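Hemopexin fold protein CP4 (Vigna unguiculata, PDB 3OYO) is of uncertain function but has a calcium-binding hemopexin fold, one that may serve different roles among plants. Local coordinates at residues A[210-213]-A[218-221]. Sequence-based numbering, arbitrary orientation.
Sequences RPIL and VLKG
Leu213 covers one face of the Leu219–Lys220 peptide group: its CD2 lies 4.0 Å from Leu219 C and 3.9 Å from Lys220 N, and almost the whole of the first separation is height above the peptide plane. The other flat group, the carbonyl of Leu213, meets the aliphatic part of Lys220. Lys220 CE is modelled 3.0 Å from Leu213 O, too short for the exact separation to be trusted, and Lys220 NZ is 4.1 Å from Leu213 O. Because the Lys220 chain is extended beyond CG, CG, CD and CE all pass alongside that oxygen, and Lys220 CG also approaches Leu213 CB. Deeper, Leu219 CB touches Leu213 CD2 at 4.0 Å. With CG anti to the carbonyl carbon (chi1 -63°), Leu219 carries CD1 across to Ile212 CG2, 4.2 Å away. Ile212 also packs on Tyr3 and Ile4 from the N-terminal part and on Tyr191 of the neighbouring strand. In this four-bladed hemopexin propeller, the contact joins the first turn of helix 212-215, directly after strand 205-211, to the 3-10 turn and loop that follow. From buried Ile212 and Leu219, through partly exposed Leu213, to exposed Lys220, the segments meet by van der Waals packing alone.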
ATOM      1  N   ARG A 210       3.908 -12.322  12.349  1.00 16.98           N
ATOM      2  CA  ARG A 210       4.592 -11.715  13.501  1.00 16.95           C
ATOM      3  C   ARG A 210       3.970 -10.367  13.862  1.00 15.76           C
ATOM      4  O   ARG A 210       3.328  -9.735  13.023  1.00 14.92           O
ATOM      5  CB  ARG A 210       6.061 -11.437  13.173  1.00 24.21           C
ATOM      6  CG  ARG A 210       6.902 -12.653  13.130  1.00 28.19           C
ATOM      7  CD  ARG A 210       8.230 -12.345  12.492  1.00 32.21           C
ATOM      8  NE  ARG A 210       8.977 -13.591  12.341  1.00 36.30           N
ATOM      9  CZ  ARG A 210      10.119 -13.731  11.675  1.00 37.21           C
ATOM     10  NH1 ARG A 210      10.668 -12.686  11.059  1.00 39.21           N
ATOM     11  NH2 ARG A 210      10.705 -14.931  11.614  1.00 37.82           N
ATOM     12  N   PRO A 211       4.131  -9.944  15.122  1.00 17.37           N
ATOM     13  CA  PRO A 211       3.636  -8.636  15.498  1.00 16.66           C
ATOM     14  C   PRO A 211       4.499  -7.582  14.824  1.00 16.07           C
ATOM     15  O   PRO A 211       5.714  -7.717  14.750  1.00 16.53           O
ATOM     16  CB  PRO A 211       3.805  -8.622  17.018  1.00 14.39           C
ATOM     17  CG  PRO A 211       3.802 -10.098  17.426  1.00 14.69           C
ATOM     18  CD  PRO A 211       4.614 -10.699  16.302  1.00 15.81           C
ATOM     19  N   ILE A 212       3.850  -6.544  14.319  1.00 10.24           N
ATOM     20  CA  ILE A 212       4.539  -5.459  13.622  1.00 10.25           C
ATOM     21  C   ILE A 212       5.684  -4.851  14.462  1.00 10.74           C
ATOM     22  O   ILE A 212       6.796  -4.564  13.966  1.00 10.62           O
ATOM     23  CB  ILE A 212       3.519  -4.346  13.221  1.00  9.29           C
ATOM     24  CG1 ILE A 212       2.562  -4.878  12.144  1.00  9.71           C
ATOM     25  CG2 ILE A 212       4.242  -3.110  12.718  1.00 10.20           C
ATOM     26  CD1 ILE A 212       1.286  -3.944  11.859  1.00  9.86           C
ATOM     27  N   LEU A 213       5.399  -4.627  15.729  1.00 12.51           N
ATOM     28  CA  LEU A 213       6.361  -4.014  16.621  1.00 13.41           C
ATOM     29  C   LEU A 213       7.538  -4.903  16.929  1.00 13.80           C
ATOM     30  O   LEU A 213       8.498  -4.430  17.495  1.00 17.60           O
ATOM     31  CB  LEU A 213       5.674  -3.546  17.912  1.00 13.03           C
ATOM     32  CG  LEU A 213       4.603  -2.446  17.711  1.00 11.60           C
ATOM     33  CD1 LEU A 213       3.947  -2.145  19.038  1.00 11.50           C
ATOM     34  CD2 LEU A 213       5.179  -1.225  17.100  1.00 10.54           C
ATOM     35  N   VAL A 218      11.757  -0.530  15.531  1.00 21.86           N
ATOM     36  CA  VAL A 218      11.941   0.926  15.489  1.00 20.79           C
ATOM     37  C   VAL A 218      10.619   1.703  15.584  1.00 21.39           C
ATOM     38  O   VAL A 218      10.630   2.899  15.853  1.00 22.90           O
ATOM     39  CB  VAL A 218      12.780   1.392  14.261  1.00 13.32           C
ATOM     40  CG1 VAL A 218      11.899   1.553  12.985  1.00 12.01           C
ATOM     41  CG2 VAL A 218      13.507   2.655  14.552  1.00 11.42           C
ATOM     42  N   LEU A 219       9.476   1.038  15.406  1.00 17.52           N
ATOM     43  CA  LEU A 219       8.203   1.773  15.455  1.00 16.06           C
ATOM     44  C   LEU A 219       7.697   1.818  16.888  1.00 16.89           C
ATOM     45  O   LEU A 219       6.750   2.550  17.227  1.00 15.99           O
ATOM     46  CB  LEU A 219       7.162   1.150  14.502  1.00 11.58           C
ATOM     47  CG  LEU A 219       7.473   1.163  13.000  1.00  8.80           C
ATOM     48  CD1 LEU A 219       6.316   0.545  12.314  1.00 11.01           C
ATOM     49  CD2 LEU A 219       7.774   2.574  12.471  1.00  9.16           C
ATOM     50  N   LYS A 220       8.336   1.013  17.738  1.00 15.54           N
ATOM     51  CA  LYS A 220       7.914   0.917  19.146  1.00 16.63           C
ATOM     52  C   LYS A 220       7.893   2.286  19.811  1.00 16.20           C
ATOM     53  O   LYS A 220       8.854   3.032  19.720  1.00 23.79           O
ATOM     54  CB  LYS A 220       8.824  -0.023  19.929  1.00 19.79           C
ATOM     55  CG  LYS A 220       8.718  -1.465  19.546  1.00 19.39           C
ATOM     56  CD  LYS A 220       9.766  -2.239  20.369  1.00 19.95           C
ATOM     57  CE  LYS A 220       9.780  -3.749  20.103  1.00 18.22           C
ATOM     58  NZ  LYS A 220      11.047  -4.255  20.747  1.00 20.10           N
ATOM     59  N   GLY A 221       6.767   2.599  20.449  1.00 20.74           N
ATOM     60  CA  GLY A 221       6.578   3.871  21.151  1.00 20.78           C
ATOM     61  C   GLY A 221       6.205   5.014  20.245  1.00 20.69           C
ATOM     62  O   GLY A 221       6.219   6.162  20.648  1.00 23.12           O
TER